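Local coordinates for type IV pilus assembly protein PilF (Thermus thermophilus HB8, PDB 5OIU), which probably powers assembly of the type IV pilus as a hexameric ATPase that binds ATP and magnesium, at residues C[275-281]-C[325-331]; C[118-124]-C[160-165]; C[330-335]-C[363-369]. All coordinates share one frame; numbering follows the deposited sequence.

Contact 1: C[275-281]-C[325-331]; sequences QRLVRRV and YKGRYAI. With ATP (adenosine-5'-triphosphate), chain Q.
R276 and I331 pair through two backbone hydrogen bonds, N of R276 to O of I331 (3.1 Å) and N of I331 to O of R276 (3.0 Å). V278 and Y329 repeat the pattern, and R280 N bonds to G327 O. CB of L277 lies against NH2 of R328. CD1 sits over the centre of one face of the R328 guanidinium, 3.6 Å from CZ of R328 and 3.3 Å from O4' of ATP. CD2 turns to the adenine, 3.7 Å from ATP C5, and meets CB of A330 at 3.9 Å. L277, R328 and A330 form one wall of the ATP pocket. The two strands are antiparallel neighbours in the mixed sheet of the P-loop ATPase domain, and 328-336 is its outermost strand within the chain. Past R279 the register slips by one residue, a beta bulge, and the chain turns a corner at G327. R279 lays CB over one face of the Y325 ring, a CH-pi contact. CE2 of Y325 lies over one face of the R279 guanidinium, the planes 36° apart. NE of R279 has a salt bridge to E383. R280 is extended, its guanidinium face set against the edge of the Y329 ring.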
loop_
_atom_site.group_PDB
_atom_site.type_symbol
_atom_site.label_atom_id
_atom_site.label_comp_id
_atom_site.label_asym_id
_atom_site.label_seq_id
_atom_site.Cartn_x
_atom_site.Cartn_y
_atom_site.Cartn_z
ATOM N N GLN C 275 26.990 -5.734 6.578
ATOM C CA GLN C 275 28.115 -6.635 6.759
ATOM C C GLN C 275 27.777 -7.822 7.660
ATOM O O GLN C 275 26.761 -7.845 8.362
ATOM C CB GLN C 275 29.342 -5.872 7.285
ATOM C CG GLN C 275 29.218 -5.176 8.631
ATOM C CD GLN C 275 30.556 -4.530 9.021
ATOM O OE1 GLN C 275 30.984 -3.540 8.424
ATOM N NE2 GLN C 275 31.227 -5.113 10.001
ATOM N N ARG C 276 28.656 -8.822 7.591
ATOM C CA ARG C 276 28.621 -10.024 8.412
ATOM C C ARG C 276 30.030 -10.351 8.890
ATOM O O ARG C 276 31.023 -10.015 8.236
ATOM C CB ARG C 276 28.079 -11.242 7.640
ATOM C CG ARG C 276 26.711 -11.056 7.090
ATOM C CD ARG C 276 25.723 -10.808 8.211
ATOM N NE ARG C 276 24.374 -11.031 7.709
ATOM C CZ ARG C 276 23.680 -10.113 7.042
ATOM N NH1 ARG C 276 24.201 -8.894 6.837
ATOM N NH2 ARG C 276 22.463 -10.407 6.591
ATOM N N LEU C 277 30.117 -11.060 10.008
ATOM C CA LEU C 277 31.383 -11.660 10.415
ATOM C C LEU C 277 31.371 -13.170 10.133
ATOM O O LEU C 277 30.447 -13.884 10.546
ATOM C CB LEU C 277 31.655 -11.367 11.891
ATOM C CG LEU C 277 31.885 -9.891 12.271
ATOM C CD1 LEU C 277 32.364 -9.759 13.718
ATOM C CD2 LEU C 277 32.882 -9.210 11.343
ATOM N N VAL C 278 32.379 -13.646 9.395
ATOM C CA VAL C 278 32.593 -15.073 9.162
ATOM C C VAL C 278 33.813 -15.507 9.950
ATOM O O VAL C 278 34.710 -14.712 10.250
ATOM C CB VAL C 278 32.800 -15.477 7.681
ATOM C CG1 VAL C 278 31.654 -15.037 6.803
ATOM C CG2 VAL C 278 34.105 -14.943 7.176
ATOM N N ARG C 279 33.853 -16.794 10.266
ATOM C CA ARG C 279 34.991 -17.348 10.972
ATOM C C ARG C 279 36.137 -17.584 9.997
ATOM O O ARG C 279 35.934 -17.934 8.826
ATOM C CB ARG C 279 34.607 -18.644 11.676
ATOM C CG ARG C 279 33.810 -18.403 12.929
ATOM C CD ARG C 279 33.689 -19.669 13.720
ATOM N NE ARG C 279 32.923 -20.659 12.980
ATOM C CZ ARG C 279 32.859 -21.954 13.288
ATOM N NH1 ARG C 279 33.528 -22.440 14.331
ATOM N NH2 ARG C 279 32.121 -22.765 12.544
ATOM N N ARG C 280 37.347 -17.393 10.501
ATOM C CA ARG C 280 38.556 -17.340 9.704
ATOM C C ARG C 280 39.306 -18.665 9.799
ATOM O O ARG C 280 39.583 -19.146 10.903
ATOM C CB ARG C 280 39.418 -16.190 10.207
ATOM C CG ARG C 280 40.607 -15.907 9.372
ATOM C CD ARG C 280 41.192 -14.591 9.789
ATOM N NE ARG C 280 42.175 -14.147 8.815
ATOM C CZ ARG C 280 42.745 -12.952 8.833
ATOM N NH1 ARG C 280 42.423 -12.081 9.790
ATOM N NH2 ARG C 280 43.630 -12.638 7.897
ATOM N N VAL C 281 39.638 -19.251 8.644
ATOM C CA VAL C 281 40.302 -20.551 8.636
ATOM C C VAL C 281 41.656 -20.458 9.330
ATOM O O VAL C 281 42.452 -19.552 9.048
ATOM C CB VAL C 281 40.465 -21.054 7.192
ATOM C CG1 VAL C 281 41.333 -22.300 7.167
ATOM C CG2 VAL C 281 39.106 -21.331 6.550
ATOM N N TYR C 325 39.322 -23.004 12.837
ATOM C CA TYR C 325 39.151 -21.576 12.693
ATOM C C TYR C 325 39.917 -20.857 13.792
ATOM O O TYR C 325 40.118 -21.390 14.885
ATOM C CB TYR C 325 37.670 -21.180 12.777
ATOM C CG TYR C 325 36.738 -21.798 11.749
ATOM C CD1 TYR C 325 36.703 -21.336 10.440
ATOM C CD2 TYR C 325 35.846 -22.800 12.113
ATOM C CE1 TYR C 325 35.825 -21.881 9.513
ATOM C CE2 TYR C 325 34.977 -23.351 11.200
ATOM C CZ TYR C 325 34.964 -22.893 9.898
ATOM O OH TYR C 325 34.080 -23.454 8.994
ATOM N N LYS C 326 40.321 -19.626 13.504
ATOM C CA LYS C 326 40.867 -18.744 14.532
ATOM C C LYS C 326 40.639 -17.324 14.069
ATOM O O LYS C 326 41.110 -16.951 12.988
ATOM C CB LYS C 326 42.350 -18.994 14.763
ATOM C CG LYS C 326 43.031 -17.871 15.539
ATOM C CD LYS C 326 44.268 -18.369 16.235
ATOM C CE LYS C 326 43.904 -19.081 17.516
ATOM N NZ LYS C 326 45.096 -19.715 18.137
ATOM N N GLY C 327 39.914 -16.544 14.867
ATOM C CA GLY C 327 39.591 -15.178 14.497
ATOM C C GLY C 327 38.385 -15.079 13.562
ATOM O O GLY C 327 37.770 -16.074 13.133
ATOM N N ARG C 328 38.029 -13.829 13.260
ATOM C CA ARG C 328 36.897 -13.539 12.402
ATOM C C ARG C 328 37.325 -12.531 11.349
ATOM O O ARG C 328 38.371 -11.882 11.469
ATOM C CB ARG C 328 35.693 -13.031 13.215
ATOM C CG ARG C 328 35.436 -13.843 14.474
ATOM C CD ARG C 328 34.516 -13.142 15.472
ATOM N NE ARG C 328 33.122 -13.365 15.114
ATOM C CZ ARG C 328 32.087 -12.752 15.679
ATOM N NH1 ARG C 328 32.268 -11.865 16.655
ATOM N NH2 ARG C 328 30.862 -13.032 15.259
ATOM N N TYR C 329 36.509 -12.428 10.300
ATOM C CA TYR C 329 36.780 -11.597 9.133
ATOM C C TYR C 329 35.448 -11.123 8.572
ATOM O O TYR C 329 34.445 -11.834 8.650
ATOM C CB TYR C 329 37.563 -12.376 8.080
ATOM C CG TYR C 329 38.419 -11.569 7.124
ATOM C CD1 TYR C 329 37.871 -10.994 5.992
ATOM C CD2 TYR C 329 39.792 -11.447 7.323
ATOM C CE1 TYR C 329 38.652 -10.300 5.089
ATOM C CE2 TYR C 329 40.585 -10.757 6.431
ATOM C CZ TYR C 329 40.010 -10.180 5.309
ATOM O OH TYR C 329 40.784 -9.471 4.406
ATOM N N ALA C 330 35.429 -9.913 8.041
ATOM C CA ALA C 330 34.176 -9.304 7.635
ATOM C C ALA C 330 33.948 -9.521 6.149
ATOM O O ALA C 330 34.898 -9.622 5.368
ATOM C CB ALA C 330 34.166 -7.810 7.947
ATOM N N ILE C 331 32.664 -9.601 5.774
ATOM C CA ILE C 331 32.224 -9.621 4.384
ATOM C C ILE C 331 31.207 -8.498 4.189
ATOM O O ILE C 331 30.447 -8.146 5.099
ATOM C CB ILE C 331 31.638 -11.001 3.995
ATOM C CG1 ILE C 331 30.260 -11.231 4.618
ATOM C CG2 ILE C 331 32.556 -12.128 4.447
ATOM C CD1 ILE C 331 29.784 -12.653 4.426
HETATM P PG ATP Q . 25.921 -4.576 18.368
HETATM O O1G ATP Q . 24.843 -5.267 17.539
HETATM O O2G ATP Q . 25.868 -3.064 18.309
HETATM O O3G ATP Q . 26.056 -5.085 19.780
HETATM P PB ATP Q . 28.060 -4.470 16.448
HETATM O O1B ATP Q . 27.242 -4.867 15.246
HETATM O O2B ATP Q . 28.426 -3.026 16.701
HETATM O O3B ATP Q . 27.355 -5.044 17.775
HETATM P PA ATP Q . 30.743 -4.804 17.234
HETATM O O1A ATP Q . 31.624 -3.760 16.601
HETATM O O2A ATP Q . 30.265 -4.580 18.648
HETATM O O3A ATP Q . 29.464 -5.244 16.361
HETATM O "O5'" ATP Q . 31.644 -6.129 17.174
HETATM C "C5'" ATP Q . 31.208 -7.371 17.720
HETATM C "C4'" ATP Q . 32.456 -8.222 17.917
HETATM O "O4'" ATP Q . 33.061 -8.539 16.658
HETATM C "C3'" ATP Q . 33.479 -7.453 18.731
HETATM O "O3'" ATP Q . 34.010 -8.422 19.655
HETATM C "C2'" ATP Q . 34.471 -6.961 17.681
HETATM O "O2'" ATP Q . 35.798 -6.714 18.182
HETATM C "C1'" ATP Q . 34.396 -8.046 16.603
HETATM N N9 ATP Q . 34.635 -7.533 15.240
HETATM C C8 ATP Q . 33.998 -6.474 14.693
HETATM N N7 ATP Q . 34.425 -6.256 13.421
HETATM C C5 ATP Q . 35.357 -7.178 13.136
HETATM C C6 ATP Q . 36.203 -7.500 11.964
HETATM N N6 ATP Q . 36.140 -6.765 10.824
HETATM N N1 ATP Q . 37.041 -8.552 12.068
HETATM C C2 ATP Q . 37.104 -9.285 13.199
HETATM N N3 ATP Q . 36.365 -9.052 14.302
HETATM C C4 ATP Q . 35.486 -8.027 14.336
#

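Contact 2: C[118-124]-C[160-165]; sequences IPEIEDL and FSILKR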
loop_
_atom_site.group_PDB
_atom_site.type_symbol
_atom_site.label_atom_id
_atom_site.label_comp_id
_atom_site.label_asym_id
_atom_site.label_seq_id
_atom_site.Cartn_x
_atom_site.Cartn_y
_atom_site.Cartn_z
ATOM N N ILE C 118 40.978 -0.088 17.502
ATOM C CA ILE C 118 40.290 0.244 16.255
ATOM C C ILE C 118 41.329 0.387 15.146
ATOM O O ILE C 118 42.310 1.133 15.312
ATOM C CB ILE C 118 39.463 1.520 16.429
ATOM C CG1 ILE C 118 38.539 1.376 17.636
ATOM C CG2 ILE C 118 38.634 1.819 15.172
ATOM C CD1 ILE C 118 38.350 2.659 18.397
ATOM N N PRO C 119 41.166 -0.307 14.024
ATOM C CA PRO C 119 42.150 -0.268 12.943
ATOM C C PRO C 119 41.883 0.862 11.953
ATOM O O PRO C 119 40.820 1.492 11.945
ATOM C CB PRO C 119 41.938 -1.619 12.263
ATOM C CG PRO C 119 40.448 -1.861 12.424
ATOM C CD PRO C 119 39.997 -1.124 13.664
ATOM N N GLU C 120 42.878 1.101 11.104
ATOM C CA GLU C 120 42.665 1.956 9.951
ATOM C C GLU C 120 41.725 1.259 8.975
ATOM O O GLU C 120 41.636 0.031 8.937
ATOM C CB GLU C 120 43.996 2.288 9.277
ATOM C CG GLU C 120 44.934 3.199 10.109
ATOM C CD GLU C 120 44.237 4.449 10.671
ATOM O OE1 GLU C 120 43.526 5.171 9.916
ATOM O OE2 GLU C 120 44.403 4.708 11.886
ATOM N N ILE C 121 41.024 2.052 8.165
ATOM C CA ILE C 121 40.018 1.481 7.282
ATOM C C ILE C 121 40.601 0.474 6.293
ATOM O O ILE C 121 39.850 -0.299 5.688
ATOM C CB ILE C 121 39.269 2.592 6.536
ATOM C CG1 ILE C 121 40.255 3.496 5.820
ATOM C CG2 ILE C 121 38.338 3.363 7.472
ATOM C CD1 ILE C 121 39.581 4.257 4.701
ATOM N N GLU C 122 41.922 0.461 6.113
ATOM C CA GLU C 122 42.556 -0.419 5.138
ATOM C C GLU C 122 42.726 -1.842 5.652
ATOM O O GLU C 122 43.005 -2.740 4.850
ATOM C CB GLU C 122 43.914 0.153 4.714
ATOM C CG GLU C 122 43.806 1.390 3.814
ATOM C CD GLU C 122 43.699 2.706 4.594
ATOM O OE1 GLU C 122 43.391 3.746 3.957
ATOM O OE2 GLU C 122 43.919 2.696 5.835
ATOM N N ASP C 123 42.566 -2.063 6.958
ATOM C CA ASP C 123 42.561 -3.398 7.545
ATOM C C ASP C 123 41.155 -3.832 7.959
ATOM O O ASP C 123 40.998 -4.619 8.896
ATOM C CB ASP C 123 43.491 -3.468 8.758
ATOM C CG ASP C 123 44.854 -2.853 8.491
ATOM O OD1 ASP C 123 45.494 -3.302 7.521
ATOM O OD2 ASP C 123 45.281 -1.933 9.249
ATOM N N LEU C 124 40.123 -3.314 7.302
ATOM C CA LEU C 124 38.762 -3.715 7.627
ATOM C C LEU C 124 38.306 -4.929 6.844
ATOM O O LEU C 124 37.165 -5.355 7.030
ATOM C CB LEU C 124 37.779 -2.576 7.364
ATOM C CG LEU C 124 37.637 -1.545 8.469
ATOM C CD1 LEU C 124 36.738 -0.415 7.973
ATOM C CD2 LEU C 124 37.074 -2.196 9.689
ATOM N N PHE C 160 33.701 3.147 13.886
ATOM C CA PHE C 160 34.758 3.911 14.538
ATOM C C PHE C 160 36.031 3.934 13.713
ATOM O O PHE C 160 36.760 4.935 13.732
ATOM C CB PHE C 160 35.001 3.359 15.925
ATOM C CG PHE C 160 34.054 3.901 16.914
ATOM C CD1 PHE C 160 34.266 5.156 17.470
ATOM C CD2 PHE C 160 32.899 3.209 17.231
ATOM C CE1 PHE C 160 33.359 5.689 18.375
ATOM C CE2 PHE C 160 31.989 3.733 18.137
ATOM C CZ PHE C 160 32.219 4.973 18.713
ATOM N N SER C 161 36.296 2.860 12.969
ATOM C CA SER C 161 37.344 2.901 11.959
ATOM C C SER C 161 37.128 4.051 10.980
ATOM O O SER C 161 38.070 4.777 10.647
ATOM C CB SER C 161 37.381 1.573 11.220
ATOM O OG SER C 161 38.512 1.512 10.389
ATOM N N ILE C 162 35.888 4.227 10.506
ATOM C CA ILE C 162 35.564 5.353 9.631
ATOM C C ILE C 162 35.957 6.669 10.297
ATOM O O ILE C 162 36.763 7.448 9.766
ATOM C CB ILE C 162 34.068 5.341 9.275
ATOM C CG1 ILE C 162 33.710 4.107 8.446
ATOM C CG2 ILE C 162 33.669 6.654 8.586
ATOM C CD1 ILE C 162 32.290 4.126 7.934
ATOM N N LEU C 163 35.384 6.924 11.483
ATOM C CA LEU C 163 35.667 8.139 12.240
ATOM C C LEU C 163 37.166 8.329 12.479
ATOM O O LEU C 163 37.659 9.461 12.478
ATOM C CB LEU C 163 34.907 8.104 13.570
ATOM C CG LEU C 163 33.366 8.117 13.525
ATOM C CD1 LEU C 163 32.793 8.359 14.909
ATOM C CD2 LEU C 163 32.799 9.141 12.525
ATOM N N LYS C 164 37.910 7.232 12.666
ATOM C CA LYS C 164 39.363 7.337 12.780
ATOM C C LYS C 164 39.962 8.034 11.565
ATOM O O LYS C 164 40.875 8.855 11.697
ATOM C CB LYS C 164 39.981 5.955 12.959
ATOM C CG LYS C 164 41.216 5.945 13.832
ATOM C CD LYS C 164 41.648 4.508 14.136
ATOM C CE LYS C 164 42.957 4.454 14.924
ATOM N NZ LYS C 164 42.824 3.549 16.109
ATOM N N ARG C 165 39.445 7.746 10.371
ATOM C CA ARG C 165 39.974 8.400 9.183
ATOM C C ARG C 165 39.476 9.838 9.053
ATOM O O ARG C 165 40.272 10.747 8.829
ATOM C CB ARG C 165 39.616 7.606 7.930
ATOM C CG ARG C 165 40.163 8.221 6.641
ATOM C CD ARG C 165 41.696 8.386 6.652
ATOM N NE ARG C 165 42.394 7.204 7.157
ATOM C CZ ARG C 165 42.730 6.146 6.424
ATOM N NH1 ARG C 165 42.448 6.116 5.134
ATOM N NH2 ARG C 165 43.346 5.111 6.985
#
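F160 starts the contact by meeting I118: its CB lies 4.0 Å from CG2 of I118. The same methyl presses on the helix backbone at S161, 3.4 Å from its N. S161 is the buried polar point. Its OG stands anti to the backbone N (chi1 -171°), which aims it across to the loop, where it donates to O of P119 at 2.8 Å from above the carbonyl plane. L124 CD1 and I121 CG2 pack around this hydroxyl. One turn later K164 crosses E120 at about a right angle, and its NZ bonds to O of I118 at 2.6 Å. Its CD and CE pass OE2 of E120, although the charged ends of K164 and E120 do not touch. R165 bends back at chi2 and chi3 and lays its guanidinium beside two carboxylates. E122 is gripped end-on: NH1 of R165 bonds to OE1 of E122 (2.8 Å), and NH2 of R165 to OE2 of E122 (2.7 Å), both on syn lone pairs. NH2 of R165 also bonds to the anti lone pair of OE1 of E120, 2.9 Å away. Both carboxylates are nearly coplanar with the guanidinium, and I121 CG1 covers one of its faces. Three bonds therefore fix its rotation. This salt-bridge network ties the loop after strand 104-111 to helix 155-166, the helix that follows the Walker A P-loop of the ATPase.

Contact 3: C[330-335]-C[363-369]; sequences AIHELL and MKTLRED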
loop_
_atom_site.group_PDB
_atom_site.type_symbol
_atom_site.label_atom_id
_atom_site.label_comp_id
_atom_site.label_asym_id
_atom_site.label_seq_id
_atom_site.Cartn_x
_atom_site.Cartn_y
_atom_site.Cartn_z
ATOM N N ALA C 330 35.429 -9.913 8.041
ATOM C CA ALA C 330 34.176 -9.304 7.635
ATOM C C ALA C 330 33.948 -9.521 6.149
ATOM O O ALA C 330 34.898 -9.622 5.368
ATOM C CB ALA C 330 34.166 -7.810 7.947
ATOM N N ILE C 331 32.664 -9.601 5.774
ATOM C CA ILE C 331 32.224 -9.621 4.384
ATOM C C ILE C 331 31.207 -8.498 4.189
ATOM O O ILE C 331 30.447 -8.146 5.099
ATOM C CB ILE C 331 31.638 -11.001 3.995
ATOM C CG1 ILE C 331 30.260 -11.231 4.618
ATOM C CG2 ILE C 331 32.556 -12.128 4.447
ATOM C CD1 ILE C 331 29.784 -12.653 4.426
ATOM N N HIS C 332 31.189 -7.925 2.986
ATOM C CA HIS C 332 30.561 -6.628 2.805
ATOM C C HIS C 332 29.606 -6.588 1.623
ATOM O O HIS C 332 29.791 -7.262 0.607
ATOM C CB HIS C 332 31.607 -5.562 2.614
ATOM C CG HIS C 332 32.581 -5.462 3.745
ATOM N ND1 HIS C 332 33.894 -5.880 3.637
ATOM C CD2 HIS C 332 32.442 -4.971 4.999
ATOM C CE1 HIS C 332 34.515 -5.663 4.782
ATOM N NE2 HIS C 332 33.659 -5.105 5.623
ATOM N N GLU C 333 28.589 -5.750 1.775
ATOM C CA GLU C 333 27.695 -5.363 0.697
ATOM C C GLU C 333 27.555 -3.845 0.741
ATOM O O GLU C 333 27.054 -3.305 1.737
ATOM C CB GLU C 333 26.343 -6.039 0.875
ATOM C CG GLU C 333 25.482 -6.035 -0.335
ATOM C CD GLU C 333 24.262 -6.875 -0.123
ATOM O OE1 GLU C 333 23.325 -6.382 0.549
ATOM O OE2 GLU C 333 24.264 -8.040 -0.594
ATOM N N LEU C 334 28.010 -3.156 -0.320
ATOM C CA LEU C 334 28.100 -1.687 -0.325
ATOM C C LEU C 334 27.220 -1.111 -1.429
ATOM O O LEU C 334 27.591 -1.121 -2.609
ATOM C CB LEU C 334 29.540 -1.194 -0.479
ATOM C CG LEU C 334 29.703 0.337 -0.611
ATOM C CD1 LEU C 334 29.087 1.113 0.541
ATOM C CD2 LEU C 334 31.178 0.748 -0.782
ATOM N N LEU C 335 26.070 -0.584 -1.021
ATOM C CA LEU C 335 25.124 0.068 -1.911
ATOM C C LEU C 335 25.471 1.549 -1.960
ATOM O O LEU C 335 25.210 2.284 -0.997
ATOM C CB LEU C 335 23.696 -0.151 -1.420
ATOM C CG LEU C 335 22.538 0.196 -2.357
ATOM C CD1 LEU C 335 21.276 -0.491 -1.894
ATOM C CD2 LEU C 335 22.298 1.690 -2.429
ATOM N N MET C 363 27.158 -3.481 -7.892
ATOM C CA MET C 363 27.322 -3.798 -6.478
ATOM C C MET C 363 27.463 -5.295 -6.271
ATOM O O MET C 363 26.608 -6.066 -6.728
ATOM C CB MET C 363 26.134 -3.307 -5.670
ATOM C CG MET C 363 26.146 -3.813 -4.254
ATOM S SD MET C 363 24.665 -3.286 -3.405
ATOM C CE MET C 363 23.738 -4.816 -3.387
ATOM N N LYS C 364 28.534 -5.705 -5.576
ATOM C CA LYS C 364 28.662 -7.087 -5.134
ATOM C C LYS C 364 27.848 -7.324 -3.865
ATOM O O LYS C 364 27.782 -6.461 -2.976
ATOM C CB LYS C 364 30.123 -7.446 -4.884
ATOM C CG LYS C 364 31.027 -7.158 -6.049
ATOM C CD LYS C 364 31.926 -8.343 -6.371
ATOM C CE LYS C 364 32.193 -8.447 -7.886
ATOM N NZ LYS C 364 31.132 -9.209 -8.636
ATOM N N THR C 365 27.219 -8.506 -3.789
ATOM C CA THR C 365 26.455 -8.904 -2.610
ATOM C C THR C 365 27.362 -9.532 -1.564
ATOM O O THR C 365 28.501 -9.907 -1.840
ATOM C CB THR C 365 25.362 -9.929 -2.932
ATOM O OG1 THR C 365 25.970 -11.141 -3.394
ATOM C CG2 THR C 365 24.396 -9.421 -3.944
ATOM N N LEU C 366 26.802 -9.677 -0.358
ATOM C CA LEU C 366 27.474 -10.371 0.733
ATOM C C LEU C 366 28.024 -11.730 0.297
ATOM O O LEU C 366 29.167 -12.089 0.606
ATOM C CB LEU C 366 26.497 -10.570 1.886
ATOM C CG LEU C 366 26.056 -9.436 2.791
ATOM C CD1 LEU C 366 25.077 -10.002 3.831
ATOM C CD2 LEU C 366 27.272 -8.777 3.434
ATOM N N ARG C 367 27.198 -12.519 -0.392
ATOM C CA ARG C 367 27.593 -13.879 -0.727
ATOM C C ARG C 367 28.645 -13.884 -1.826
ATOM O O ARG C 367 29.584 -14.696 -1.799
ATOM C CB ARG C 367 26.365 -14.678 -1.134
ATOM C CG ARG C 367 26.641 -16.122 -1.448
ATOM C CD ARG C 367 25.397 -16.733 -2.032
ATOM N NE ARG C 367 24.507 -17.250 -1.005
ATOM C CZ ARG C 367 23.180 -17.291 -1.116
ATOM N NH1 ARG C 367 22.583 -16.824 -2.219
ATOM N NH2 ARG C 367 22.452 -17.802 -0.124
ATOM N N GLU C 368 28.520 -12.967 -2.789
ATOM C CA GLU C 368 29.579 -12.776 -3.772
ATOM C C GLU C 368 30.885 -12.370 -3.091
ATOM O O GLU C 368 31.942 -12.963 -3.340
ATOM C CB GLU C 368 29.143 -11.736 -4.804
ATOM C CG GLU C 368 28.203 -12.279 -5.891
ATOM C CD GLU C 368 27.356 -11.184 -6.524
ATOM O OE1 GLU C 368 27.629 -10.002 -6.250
ATOM O OE2 GLU C 368 26.414 -11.492 -7.290
ATOM N N ASP C 369 30.826 -11.372 -2.208
ATOM C CA ASP C 369 32.008 -10.980 -1.449
ATOM C C ASP C 369 32.522 -12.148 -0.616
ATOM O O ASP C 369 33.730 -12.427 -0.586
ATOM C CB ASP C 369 31.685 -9.771 -0.559
ATOM C CG ASP C 369 32.944 -9.096 0.011
ATOM O OD1 ASP C 369 33.673 -8.424 -0.768
ATOM O OD2 ASP C 369 33.193 -9.219 1.240
HETATM O O HOH W 1 34.445 -6.358 0.619
HETATM O O HOH W 2 31.584 -6.325 -1.148
#
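Strand 330-335 runs past the start of helix 366-374, with CA of E333 5.0 Å from CA of T365 and CA of I331 6.0 Å from CA of D369. In E333, CG is anti to the backbone N (chi1 -164°) and the chain stays extended beyond it, which brings OE2 to N of L366 (3.0 Å). That N-H meets the carboxylate from above its plane. OE2 of E333 also lies against CA and CB of T365. The helix N-terminus would probably stabilise the negative charge of E333. OE1 of E333 has a weak hydrogen bond to N of A248, but the carboxylate of D247 is close to it and would probably oppose this effect. An alanine at E333 is likely to leave the L366 amide without its acceptor and open a gap beside T365 and the methyl of M363. T365 is the N-cap, and with E368 it forms a capping box: E368 N bonds to OG1 of T365, and T365 N to OE1 of E368. The contact thus sets this capped helix against the outermost strand, within the chain, of the ATPase sheet. On one side of E333, M363 places its CE 3.7 Å from CG of E333 and its SD 3.8 Å from CB of L335. On the other, L366 CD2 slides over the strand backbone at I331 and H332, and meets CG1 of I331 at 4.0 Å. D369 takes the amide of H332 on OD2 at 3.0 Å, again from above the carboxylate plane. K373 makes a salt bridge to the same oxygen. OD1 of D369 accepts from a water that also bonds to ND1 of H332, and a second water, weakly held by OD1, donates to O of H332.

All three contacts belong to the ATPase domain, and each touches the other two. Contacts 1 and 3 share A330 and I331 on strand 328-336: contact 1 joins it to its sheet neighbour, contact 3 to a helix. Contact 3 is the most buried, and its carboxylates accept backbone amides, with waters and a lysine as further partners of D369. Contact 1 is largely buried at its ATP end and partly exposed toward the bulge, where arginines lie against tyrosines. Contact 2 is partly buried, with a salt-bridge network among its more exposed residues, and joins a loop to a helix. Its L124 links the set: O of L124 packs on CB of A330 and CE1 of H332.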